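Local coordinates for beta-ketoacyl-[acyl-carrier-protein] synthase FabY (Pseudomonas aeruginosa, PDB 4CW4), which catalyses the condensation of acetyl-CoA with malonyl-ACP to give acetoacetyl-ACP, the primer that starts bacterial fatty acid synthesis, at residues Arg353-Asn358 and Pro500-Ile505; Asn395-Lys400 and Gly542-Gly547; Gly409-Val414 and Leu454-Ser459; Ala445-Glu450 and Ala509-Gln514. All coordinates share one frame; numbering follows the deposited sequence.

Contact 1 of 4, residues Arg353-Asn358 and Pro500-Ile505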
loop_
_atom_site.group_PDB
_atom_site.type_symbol
_atom_site.label_atom_id
_atom_site.label_comp_id
_atom_site.label_asym_id
_atom_site.label_seq_id
_atom_site.Cartn_x
_atom_site.Cartn_y
_atom_site.Cartn_z
ATOM N N ARG A 353 11.369 -21.519 14.346
ATOM C CA ARG A 353 11.565 -21.875 15.754
ATOM C C ARG A 353 11.412 -20.649 16.669
ATOM O O ARG A 353 12.386 -20.197 17.278
ATOM C CB ARG A 353 12.985 -22.455 15.918
ATOM C CG ARG A 353 13.160 -23.830 15.297
ATOM C CD ARG A 353 14.640 -24.108 14.984
ATOM N NE ARG A 353 14.932 -25.448 14.478
ATOM C CZ ARG A 353 15.376 -26.467 15.211
ATOM N NH1 ARG A 353 15.546 -26.338 16.529
ATOM N NH2 ARG A 353 15.648 -27.630 14.624
ATOM N N PRO A 354 10.225 -20.029 16.677
ATOM C CA PRO A 354 10.011 -18.853 17.540
ATOM C C PRO A 354 10.440 -19.119 18.986
ATOM O O PRO A 354 10.081 -20.141 19.541
ATOM C CB PRO A 354 8.494 -18.629 17.459
ATOM C CG PRO A 354 8.065 -19.304 16.196
ATOM C CD PRO A 354 8.982 -20.499 16.058
ATOM N N PHE A 355 11.211 -18.197 19.553
ATOM C CA PHE A 355 11.657 -18.241 20.948
ATOM C C PHE A 355 12.631 -19.364 21.291
ATOM O O PHE A 355 13.043 -19.467 22.434
ATOM C CB PHE A 355 10.463 -18.200 21.907
ATOM C CG PHE A 355 9.647 -16.948 21.742
ATOM C CD1 PHE A 355 10.144 -15.719 22.139
ATOM C CD2 PHE A 355 8.423 -16.999 21.124
ATOM C CE1 PHE A 355 9.425 -14.564 21.915
ATOM C CE2 PHE A 355 7.684 -15.854 20.918
ATOM C CZ PHE A 355 8.179 -14.631 21.324
ATOM N N GLY A 356 13.032 -20.159 20.292
ATOM C CA GLY A 356 14.062 -21.155 20.475
ATOM C C GLY A 356 15.380 -20.705 19.896
ATOM O O GLY A 356 15.484 -19.594 19.404
ATOM N N GLU A 357 16.394 -21.560 19.979
ATOM C CA GLU A 357 17.563 -21.385 19.120
ATOM C C GLU A 357 17.037 -21.237 17.686
ATOM O O GLU A 357 16.242 -22.053 17.216
ATOM C CB GLU A 357 18.534 -22.555 19.238
ATOM C CG GLU A 357 19.088 -22.762 20.641
ATOM C CD GLU A 357 19.917 -21.591 21.124
ATOM O OE1 GLU A 357 20.641 -20.994 20.301
ATOM O OE2 GLU A 357 19.832 -21.261 22.331
ATOM N N ASN A 358 17.444 -20.176 17.003
ATOM C CA ASN A 358 16.867 -19.871 15.701
ATOM C C ASN A 358 17.791 -18.988 14.877
ATOM O O ASN A 358 18.863 -18.583 15.358
ATOM C CB ASN A 358 15.428 -19.305 15.827
ATOM C CG ASN A 358 15.346 -18.014 16.621
ATOM O OD1 ASN A 358 16.303 -17.241 16.686
ATOM N ND2 ASN A 358 14.160 -17.737 17.180
ATOM N N PRO A 500 -1.991 -23.543 21.021
ATOM C CA PRO A 500 -1.006 -24.356 20.293
ATOM C C PRO A 500 0.405 -24.161 20.836
ATOM O O PRO A 500 0.803 -23.041 21.134
ATOM C CB PRO A 500 -1.112 -23.851 18.853
ATOM C CG PRO A 500 -2.426 -23.177 18.784
ATOM C CD PRO A 500 -2.649 -22.585 20.134
ATOM N N GLY A 501 1.134 -25.257 21.002
ATOM C CA GLY A 501 2.521 -25.173 21.419
ATOM C C GLY A 501 3.425 -24.692 20.295
ATOM O O GLY A 501 3.035 -24.651 19.136
ATOM N N ILE A 502 4.653 -24.343 20.651
ATOM C CA ILE A 502 5.701 -24.055 19.661
ATOM C C ILE A 502 6.454 -25.375 19.487
ATOM O O ILE A 502 7.466 -25.636 20.145
ATOM C CB ILE A 502 6.635 -22.917 20.107
ATOM C CG1 ILE A 502 5.810 -21.697 20.554
ATOM C CG2 ILE A 502 7.588 -22.573 18.962
ATOM C CD1 ILE A 502 6.638 -20.515 21.013
ATOM N N LYS A 503 5.933 -26.238 18.624
ATOM C CA LYS A 503 6.384 -27.637 18.615
ATOM C C LYS A 503 7.727 -27.834 17.946
ATOM O O LYS A 503 8.343 -28.886 18.089
ATOM C CB LYS A 503 5.327 -28.532 17.968
ATOM C CG LYS A 503 4.058 -28.555 18.755
ATOM C CD LYS A 503 3.004 -29.451 18.138
ATOM C CE LYS A 503 1.754 -29.315 18.932
ATOM N NZ LYS A 503 0.582 -29.229 18.059
ATOM N N THR A 504 8.182 -26.822 17.215
ATOM C CA THR A 504 9.439 -26.905 16.501
ATOM C C THR A 504 10.670 -26.681 17.378
ATOM O O THR A 504 11.787 -26.958 16.943
ATOM C CB THR A 504 9.474 -25.869 15.396
ATOM O OG1 THR A 504 9.199 -24.587 15.976
ATOM C CG2 THR A 504 8.443 -26.173 14.324
ATOM N N ILE A 505 10.483 -26.182 18.601
ATOM C CA ILE A 505 11.616 -25.917 19.497
ATOM C C ILE A 505 11.731 -26.986 20.569
ATOM O O ILE A 505 10.740 -27.616 20.952
ATOM C CB ILE A 505 11.571 -24.486 20.124
ATOM C CG1 ILE A 505 10.480 -24.360 21.184
ATOM C CG2 ILE A 505 11.393 -23.444 19.012
ATOM C CD1 ILE A 505 10.520 -23.028 21.923
#
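Two tight turns are pressed together here, a type II turn from Arg353 to Gly356 and a type I turn from Ile502 to Ile505. The close packing centres on Pro354, whose carbonyl oxygen is flanked by methyls of Ile502 and Ile505. CG2 of Ile502 lies 3.5 Å from Pro354 O, and CG2 of Ile505 is 3.6 Å from the same atom. Ile505 takes the crowded first torsion (chi1 72°), with CG1 between the backbone N and the carbonyl carbon; this places CG2 against Arg353 CB. Gly356, having no side chain, lets CG2 of Ile505 come to 3.8 Å from its CA, so glycine suits the place. Ile502 carries its chain straight on to CD1, which meets the edge of the Phe355 ring at CD2, 3.9 Å away, while its CG2 touches Pro354 CD. The first turn is fastened from within: Arg353 O accepts from Gly356 N and from Asn358 ND2, the latter at 3.0 Å and from above the carbonyl plane.

Toward Thr504, which is partly exposed, the fit is looser and more polar. Its OG1 lies 3.6 Å from Arg353 CA and is hydrogen-bonded to Ser352 O. Thr504 O, which accepts from Arg350 NE, sits over one face of the Arg353 guanidinium, offset toward its rim. Lys503, which takes no part in the packing, forms salt bridges with Glu36 and Asp523. Phe355 approaches His439, a predicted active-site residue, to about 7 Å between side chains, so these turns belong to the loops bordering the catalytic centre of a thiolase-fold ketosynthase.

Contact 2 of 4, residues Asn395-Lys400 and Gly542-Gly547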
loop_
_atom_site.group_PDB
_atom_site.type_symbol
_atom_site.label_atom_id
_atom_site.label_comp_id
_atom_site.label_asym_id
_atom_site.label_seq_id
_atom_site.Cartn_x
_atom_site.Cartn_y
_atom_site.Cartn_z
ATOM N N ASN A 395 2.097 2.100 16.631
ATOM C CA ASN A 395 3.101 3.080 17.042
ATOM C C ASN A 395 4.413 2.801 16.329
ATOM O O ASN A 395 4.876 1.655 16.286
ATOM C CB ASN A 395 3.345 3.018 18.554
ATOM C CG ASN A 395 2.138 3.467 19.348
ATOM O OD1 ASN A 395 1.275 2.646 19.712
ATOM N ND2 ASN A 395 2.052 4.774 19.607
ATOM N N ALA A 396 5.022 3.858 15.797
ATOM C CA ALA A 396 6.321 3.770 15.141
ATOM C C ALA A 396 7.434 3.804 16.201
ATOM O O ALA A 396 7.162 3.778 17.405
ATOM C CB ALA A 396 6.479 4.893 14.113
ATOM N N ASP A 397 8.681 3.850 15.756
ATOM C CA ASP A 397 9.825 3.603 16.625
ATOM C C ASP A 397 10.589 4.869 17.015
ATOM O O ASP A 397 11.554 4.789 17.752
ATOM C CB ASP A 397 10.815 2.678 15.908
ATOM C CG ASP A 397 10.382 1.229 15.893
ATOM O OD1 ASP A 397 9.505 0.813 16.692
ATOM O OD2 ASP A 397 10.960 0.482 15.063
ATOM N N GLY A 398 10.186 6.027 16.504
ATOM C CA GLY A 398 10.965 7.233 16.685
ATOM C C GLY A 398 12.146 7.233 15.729
ATOM O O GLY A 398 12.129 6.546 14.687
ATOM N N PHE A 399 13.186 7.996 16.053
ATOM C CA PHE A 399 14.361 8.015 15.190
ATOM C C PHE A 399 15.019 6.636 15.117
ATOM O O PHE A 399 15.054 5.899 16.105
ATOM C CB PHE A 399 15.359 9.066 15.655
ATOM C CG PHE A 399 14.878 10.472 15.463
ATOM C CD1 PHE A 399 14.627 10.952 14.187
ATOM C CD2 PHE A 399 14.697 11.325 16.540
ATOM C CE1 PHE A 399 14.207 12.253 13.983
ATOM C CE2 PHE A 399 14.277 12.624 16.341
ATOM C CZ PHE A 399 14.027 13.082 15.060
ATOM N N LYS A 400 15.521 6.285 13.937
ATOM C CA LYS A 400 16.165 4.989 13.721
ATOM C C LYS A 400 17.537 5.156 13.090
ATOM O O LYS A 400 17.878 6.229 12.586
ATOM C CB LYS A 400 15.301 4.081 12.826
ATOM C CG LYS A 400 13.898 3.787 13.383
ATOM C CD LYS A 400 13.068 2.861 12.472
ATOM C CE LYS A 400 13.577 1.409 12.455
ATOM N NZ LYS A 400 13.403 0.726 13.773
ATOM N N GLY A 542 9.860 0.518 11.173
ATOM C CA GLY A 542 9.277 1.106 12.369
ATOM C C GLY A 542 7.774 0.931 12.382
ATOM O O GLY A 542 7.035 1.856 12.679
ATOM N N ASN A 543 7.331 -0.280 12.057
ATOM C CA ASN A 543 5.923 -0.619 12.050
ATOM C C ASN A 543 5.617 -1.605 13.161
ATOM O O ASN A 543 6.227 -2.659 13.232
ATOM C CB ASN A 543 5.538 -1.161 10.664
ATOM C CG ASN A 543 5.440 -0.048 9.629
ATOM O OD1 ASN A 543 4.523 0.776 9.682
ATOM N ND2 ASN A 543 6.391 0.008 8.708
ATOM N N ASN A 544 4.704 -1.236 14.052
ATOM C CA ASN A 544 4.318 -2.090 15.176
ATOM C C ASN A 544 2.824 -1.991 15.369
ATOM O O ASN A 544 2.251 -0.912 15.234
ATOM C CB ASN A 544 4.986 -1.646 16.485
ATOM C CG ASN A 544 6.492 -1.511 16.366
ATOM O OD1 ASN A 544 7.237 -2.488 16.494
ATOM N ND2 ASN A 544 6.955 -0.294 16.121
ATOM N N ALA A 545 2.191 -3.101 15.730
ATOM C CA ALA A 545 0.765 -3.080 16.027
ATOM C C ALA A 545 0.407 -4.167 16.999
ATOM O O ALA A 545 1.027 -5.231 16.995
ATOM C CB ALA A 545 -0.076 -3.217 14.751
ATOM N N SER A 546 -0.603 -3.885 17.828
ATOM C CA SER A 546 -1.183 -4.899 18.693
ATOM C C SER A 546 -2.696 -4.785 18.660
ATOM O O SER A 546 -3.247 -3.680 18.721
ATOM C CB SER A 546 -0.691 -4.755 20.136
ATOM O OG SER A 546 0.717 -4.763 20.198
ATOM N N GLY A 547 -3.364 -5.925 18.516
ATOM C CA GLY A 547 -4.815 -5.973 18.480
ATOM C C GLY A 547 -5.426 -6.705 19.657
ATOM O O GLY A 547 -4.810 -7.627 20.210
HETATM O O HOH W 1 9.835 -2.092 15.596
#
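The side-chain amide of Asn544 does most of the work, because one ND2 group can use both its hydrogens on the neighbouring loop. With CG anti to the carbonyl carbon (chi1 -53°) and the amide turned across the chain (chi2 -84°), ND2 donates to Asn395 O at 2.9 Å, nearly straight and in the carbonyl plane. Its other hydrogen goes to Asp397 OD1 at 2.8 Å, reaching that oxygen from above the carboxylate plane, the two flat groups being 48° apart. A weak backbone bond from Asn395 N to Asn544 O completes this grip. The pairing prolongs the antiparallel match of strands 387-394 and 543-550 in the thiolase fold, just where the first strand gives way to a loop. The loop also lies against the second subunit of the homodimer, and Asn395 ND2 bonds to Val276 O of that subunit.

Asp397 also has CG anti to its carbonyl carbon, and an aspartate suits the place because its two oxygens can serve different donors. OD1 additionally accepts from Gly409 N, while OD2 offers its anti lone pair to Lys400 NZ in a 2.8 Å salt bridge. A water bridges the segments, 2.9 Å from Asp397 OD2 and 2.8 Å from Asn544 OD1. Lys400 bends at chi3 and chi4 to fold its ammonium back, and NZ also donates to Ala405 O. Gly542, at positive phi, lies against both side chains: its bare CA lets Asp397 OD2 come to 3.2 Å and Lys400 CD pack close by.

Contact 3 of 4, residues Gly409-Val414 and Leu454-Ser459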
loop_
_atom_site.group_PDB
_atom_site.type_symbol
_atom_site.label_atom_id
_atom_site.label_comp_id
_atom_site.label_asym_id
_atom_site.label_seq_id
_atom_site.Cartn_x
_atom_site.Cartn_y
_atom_site.Cartn_z
ATOM N N GLY A 409 8.554 1.109 19.418
ATOM C CA GLY A 409 7.132 1.334 19.241
ATOM C C GLY A 409 6.270 0.205 19.775
ATOM O O GLY A 409 5.142 0.421 20.219
ATOM N N ASN A 410 6.773 -1.021 19.705
ATOM C CA ASN A 410 5.977 -2.162 20.137
ATOM C C ASN A 410 5.745 -2.162 21.662
ATOM O O ASN A 410 4.778 -2.748 22.127
ATOM C CB ASN A 410 6.630 -3.457 19.639
ATOM C CG ASN A 410 5.719 -4.672 19.683
ATOM O OD1 ASN A 410 6.211 -5.766 19.914
ATOM N ND2 ASN A 410 4.452 -4.517 19.389
ATOM N N TYR A 411 6.573 -1.450 22.432
ATOM C CA TYR A 411 6.275 -1.265 23.856
ATOM C C TYR A 411 4.934 -0.568 24.016
ATOM O O TYR A 411 4.112 -0.932 24.844
ATOM C CB TYR A 411 7.367 -0.456 24.564
ATOM C CG TYR A 411 8.614 -1.241 24.899
ATOM C CD1 TYR A 411 9.654 -1.347 23.980
ATOM C CD2 TYR A 411 8.760 -1.872 26.134
ATOM C CE1 TYR A 411 10.798 -2.063 24.273
ATOM C CE2 TYR A 411 9.908 -2.593 26.436
ATOM C CZ TYR A 411 10.920 -2.687 25.490
ATOM O OH TYR A 411 12.077 -3.385 25.745
ATOM N N LEU A 412 4.755 0.474 23.218
ATOM C CA LEU A 412 3.568 1.310 23.273
ATOM C C LEU A 412 2.322 0.556 22.801
ATOM O O LEU A 412 1.273 0.648 23.437
ATOM C CB LEU A 412 3.767 2.570 22.438
ATOM C CG LEU A 412 4.616 3.681 23.071
ATOM C CD1 LEU A 412 6.005 3.231 23.464
ATOM C CD2 LEU A 412 4.701 4.858 22.123
ATOM N N THR A 413 2.433 -0.194 21.702
ATOM C CA THR A 413 1.260 -0.896 21.191
ATOM C C THR A 413 0.791 -1.975 22.168
ATOM O O THR A 413 -0.403 -2.110 22.413
ATOM C CB THR A 413 1.460 -1.492 19.771
ATOM O OG1 THR A 413 2.378 -2.593 19.785
ATOM C CG2 THR A 413 1.989 -0.443 18.799
ATOM N N VAL A 414 1.716 -2.748 22.719
ATOM C CA VAL A 414 1.331 -3.809 23.645
ATOM C C VAL A 414 0.744 -3.228 24.936
ATOM O O VAL A 414 -0.292 -3.678 25.408
ATOM C CB VAL A 414 2.505 -4.768 23.949
ATOM C CG1 VAL A 414 2.082 -5.833 24.955
ATOM C CG2 VAL A 414 3.005 -5.425 22.638
ATOM N N LEU A 454 6.957 -8.183 26.199
ATOM C CA LEU A 454 5.835 -8.872 26.839
ATOM C C LEU A 454 6.043 -9.041 28.343
ATOM O O LEU A 454 5.129 -8.853 29.132
ATOM C CB LEU A 454 5.585 -10.232 26.187
ATOM C CG LEU A 454 5.270 -10.212 24.697
ATOM C CD1 LEU A 454 5.170 -11.624 24.155
ATOM C CD2 LEU A 454 3.996 -9.435 24.418
ATOM N N ASP A 455 7.260 -9.393 28.726
ATOM C CA ASP A 455 7.584 -9.559 30.135
ATOM C C ASP A 455 7.391 -8.257 30.904
ATOM O O ASP A 455 6.849 -8.250 32.016
ATOM C CB ASP A 455 9.025 -10.037 30.261
ATOM C CG ASP A 455 9.333 -10.614 31.619
ATOM O OD1 ASP A 455 8.570 -11.485 32.110
ATOM O OD2 ASP A 455 10.363 -10.202 32.179
ATOM N N ARG A 456 7.809 -7.144 30.325
ATOM C CA ARG A 456 7.718 -5.873 31.030
ATOM C C ARG A 456 6.284 -5.317 31.089
ATOM O O ARG A 456 5.893 -4.691 32.082
ATOM C CB ARG A 456 8.679 -4.868 30.414
ATOM C CG ARG A 456 10.139 -5.255 30.604
ATOM C CD ARG A 456 11.055 -4.160 30.106
ATOM N NE ARG A 456 10.831 -2.931 30.859
ATOM C CZ ARG A 456 11.200 -1.720 30.464
ATOM N NH1 ARG A 456 11.816 -1.552 29.306
ATOM N NH2 ARG A 456 10.928 -0.673 31.230
ATOM N N VAL A 457 5.486 -5.566 30.059
ATOM C CA VAL A 457 4.075 -5.211 30.114
ATOM C C VAL A 457 3.356 -6.113 31.121
ATOM O O VAL A 457 2.538 -5.641 31.911
ATOM C CB VAL A 457 3.413 -5.274 28.729
ATOM C CG1 VAL A 457 1.922 -5.110 28.834
ATOM C CG2 VAL A 457 4.001 -4.201 27.835
ATOM N N ALA A 458 3.665 -7.407 31.113
ATOM C CA ALA A 458 3.113 -8.309 32.120
ATOM C C ALA A 458 3.385 -7.802 33.527
ATOM O O ALA A 458 2.505 -7.819 34.385
ATOM C CB ALA A 458 3.683 -9.704 31.946
ATOM N N SER A 459 4.610 -7.352 33.770
ATOM C CA SER A 459 4.966 -6.913 35.101
ATOM C C SER A 459 4.146 -5.679 35.469
ATOM O O SER A 459 3.601 -5.589 36.570
ATOM C CB SER A 459 6.463 -6.628 35.172
ATOM O OG SER A 459 6.811 -6.206 36.465
#
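Helices 409-425 and 444-461, both in the C-terminal ketosynthase region of this thiolase-like enzyme, pack side by side in this contact. Their segments run in broadly the same direction, crossing at -39° with axes 10.0 Å apart. That spacing is bridged by branched aliphatic side chains, with Val414 facing Val457. Both valines have CG1 anti to the backbone N, and both point their CB toward the opposite helix. CG1 of Val414 enters the fork of Val457, lying 3.8 Å from Val457 CG2 and almost as near to its CG1. Beta-branching suits these places, since it offers a broad, stiff surface close to the helix backbone. The CB of Leu454 points away, yet its CD2 comes back to 4.1 Å from Val414 CG1, adding to the apolar seam.

In the layered thiolase fold helices of this kind pack on the outside of a sheet, and here Val414 also touches Ser546 and Asn536 on the neighbouring strands. Asn410 ND2 donates to Thr413 OG1 within the first helix and to Asn536 OD1, so that the Asn410 amide has partners in its own helix and on the strand.

Toward the dimer partner the interface changes character. Tyr411 reaches across with its ring, and Arg456, bent at chi3 (61°), brings NH1 to 3.6 Å from Tyr411 CE2. The ring and guanidinium planes stand 63° apart, an oblique approach. The arginine's stronger partners lie across the dimer: NH2 bonds to Ile610 O of the second subunit and NH1, weakly, to Glu607 O of that subunit, whose Glu607 also packs on Tyr411.

Contact 4 of 4, residues Ala445-Glu450 and Ala509-Gln514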
loop_
_atom_site.group_PDB
_atom_site.type_symbol
_atom_site.label_atom_id
_atom_site.label_comp_id
_atom_site.label_asym_id
_atom_site.label_seq_id
_atom_site.Cartn_x
_atom_site.Cartn_y
_atom_site.Cartn_z
ATOM N N ALA A 445 17.072 -11.606 17.230
ATOM C CA ALA A 445 16.644 -10.293 17.697
ATOM C C ALA A 445 15.217 -10.328 18.227
ATOM O O ALA A 445 14.929 -9.730 19.267
ATOM C CB ALA A 445 16.749 -9.251 16.586
ATOM N N ASN A 446 14.319 -11.005 17.524
ATOM C CA ASN A 446 12.925 -10.984 17.936
ATOM C C ASN A 446 12.720 -11.722 19.252
ATOM O O ASN A 446 11.956 -11.279 20.110
ATOM C CB ASN A 446 11.965 -11.572 16.903
ATOM C CG ASN A 446 10.519 -11.379 17.332
ATOM O OD1 ASN A 446 9.989 -10.276 17.243
ATOM N ND2 ASN A 446 9.904 -12.422 17.860
ATOM N N ARG A 447 13.382 -12.849 19.427
ATOM C CA ARG A 447 13.079 -13.651 20.615
ATOM C C ARG A 447 13.440 -12.899 21.882
ATOM O O ARG A 447 12.745 -13.000 22.878
ATOM C CB ARG A 447 13.770 -15.024 20.544
ATOM C CG ARG A 447 15.268 -14.995 20.764
ATOM C CD ARG A 447 15.905 -16.343 20.455
ATOM N NE ARG A 447 17.289 -16.396 20.931
ATOM C CZ ARG A 447 18.321 -16.950 20.295
ATOM N NH1 ARG A 447 18.172 -17.515 19.113
ATOM N NH2 ARG A 447 19.509 -16.934 20.857
ATOM N N VAL A 448 14.515 -12.118 21.819
ATOM C CA VAL A 448 14.921 -11.291 22.956
ATOM C C VAL A 448 14.041 -10.032 23.071
ATOM O O VAL A 448 13.432 -9.782 24.121
ATOM C CB VAL A 448 16.420 -10.897 22.861
ATOM C CG1 VAL A 448 16.790 -9.861 23.931
ATOM C CG2 VAL A 448 17.286 -12.130 22.992
ATOM N N THR A 449 13.977 -9.243 21.998
ATOM C CA THR A 449 13.262 -7.972 22.089
ATOM C C THR A 449 11.761 -8.128 22.346
ATOM O O THR A 449 11.190 -7.368 23.120
ATOM C CB THR A 449 13.473 -7.078 20.852
ATOM O OG1 THR A 449 13.036 -7.746 19.658
ATOM C CG2 THR A 449 14.898 -6.724 20.731
ATOM N N GLU A 450 11.121 -9.112 21.718
ATOM C CA GLU A 450 9.696 -9.311 21.931
ATOM C C GLU A 450 9.412 -9.868 23.308
ATOM O O GLU A 450 8.478 -9.431 23.968
ATOM C CB GLU A 450 9.049 -10.189 20.860
ATOM C CG GLU A 450 7.528 -10.166 20.995
ATOM C CD GLU A 450 6.741 -10.983 19.980
ATOM O OE1 GLU A 450 7.301 -11.891 19.330
ATOM O OE2 GLU A 450 5.515 -10.763 19.881
ATOM N N ALA A 509 15.146 -20.490 24.083
ATOM C CA ALA A 509 16.539 -20.053 24.122
ATOM C C ALA A 509 16.894 -19.392 25.451
ATOM O O ALA A 509 16.062 -18.718 26.072
ATOM C CB ALA A 509 16.867 -19.112 22.953
ATOM N N ASP A 510 18.151 -19.561 25.858
ATOM C CA ASP A 510 18.612 -19.061 27.143
ATOM C C ASP A 510 18.480 -17.552 27.310
ATOM O O ASP A 510 18.403 -17.077 28.428
ATOM C CB ASP A 510 20.073 -19.453 27.369
ATOM C CG ASP A 510 20.270 -20.947 27.425
ATOM O OD1 ASP A 510 20.019 -21.517 28.503
ATOM O OD2 ASP A 510 20.660 -21.542 26.391
ATOM N N ASP A 511 18.450 -16.796 26.215
ATOM C CA ASP A 511 18.405 -15.335 26.318
ATOM C C ASP A 511 16.990 -14.764 26.280
ATOM O O ASP A 511 16.808 -13.555 26.317
ATOM C CB ASP A 511 19.314 -14.658 25.280
ATOM C CG ASP A 511 18.961 -15.007 23.839
ATOM O OD1 ASP A 511 17.888 -15.610 23.602
ATOM O OD2 ASP A 511 19.772 -14.640 22.938
ATOM N N VAL A 512 15.978 -15.626 26.200
ATOM C CA VAL A 512 14.606 -15.156 26.179
ATOM C C VAL A 512 14.174 -14.749 27.593
ATOM O O VAL A 512 14.480 -15.433 28.569
ATOM C CB VAL A 512 13.689 -16.238 25.620
ATOM C CG1 VAL A 512 12.220 -15.890 25.839
ATOM C CG2 VAL A 512 13.983 -16.451 24.122
ATOM N N HIS A 513 13.452 -13.639 27.691
ATOM C CA HIS A 513 12.961 -13.139 28.980
ATOM C C HIS A 513 11.639 -13.841 29.314
ATOM O O HIS A 513 10.642 -13.629 28.629
ATOM C CB HIS A 513 12.730 -11.632 28.902
ATOM C CG HIS A 513 13.967 -10.834 28.641
ATOM N ND1 HIS A 513 14.164 -9.580 29.184
ATOM C CD2 HIS A 513 15.057 -11.084 27.877
ATOM C CE1 HIS A 513 15.318 -9.096 28.768
ATOM N NE2 HIS A 513 15.880 -9.986 27.974
ATOM N N GLN A 514 11.631 -14.659 30.366
ATOM C CA GLN A 514 10.516 -15.551 30.645
ATOM C C GLN A 514 9.845 -15.387 31.992
ATOM O O GLN A 514 8.914 -16.128 32.268
ATOM C CB GLN A 514 11.027 -17.009 30.662
ATOM C CG GLN A 514 11.499 -17.516 29.380
ATOM C CD GLN A 514 11.646 -19.006 29.375
ATOM O OE1 GLN A 514 12.751 -19.541 29.532
ATOM N NE2 GLN A 514 10.543 -19.692 29.137
HETATM O O HOH W 2 20.346 -17.735 23.885
#
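The charged part of the contact is a salt bridge between Arg447 of helix 444-461 and Asp511 in the turn 509-512. The arginine grips side-on with two nitrogens, one to each oxygen. NE gives the straighter and shorter bond, 2.8 Å to Asp511 OD1 with an N-H...O angle of 166°, along that oxygen's syn lone pair and close to the guanidinium plane. NH2 reaches OD2 at 3.1 Å from above the carboxylate plane, with the two groups turned 45° apart. Both residues take the crowded first torsion, and the arginine then extends to NE. The third nitrogen, NH1, donates to Asn358 OD1. A water accepts weakly from Arg447 NH2 and Asp511 N.

Van der Waals packing lies beside the pair. Ala509 CB lies over one guanidinium face, 3.4 Å from Arg447 NE, its small methyl suiting so close an approach. Val512 CG2 rests on Arg447 CB, while Val448 CG2 packs 3.4 Å from Asp511 CG and its CG1 comes to 4.1 Å from His513 NE2.

Backbone bonding closes the type I turn, Val512 N to Ala509 O. The result is a salt-bridged loop on a helix whose Glu450 bonds to the backbone N of His439, a predicted catalytic residue of the ketosynthase site.

Along the chain the segments come in the order 353-358, 395-400, 409-414, 445-450, 454-459, 500-505, 509-514 and 542-547, all within the ketosynthase part of the protein. Two touching pairs result. Contacts 1 and 4, with centres 12 Å apart, are joined by Phe355 O to Ala509 N. Contacts 2 and 3, also 12 Å apart, meet through Ser546 OG and Thr413 OG1, and both touch the second subunit. Helix 444-461 serves contacts 3 and 4 and so connects the pairs, whereas the centres of contacts 1 and 2 lie 25 Å apart. The set thus runs from loops near the predicted catalytic histidines to the dimer interface.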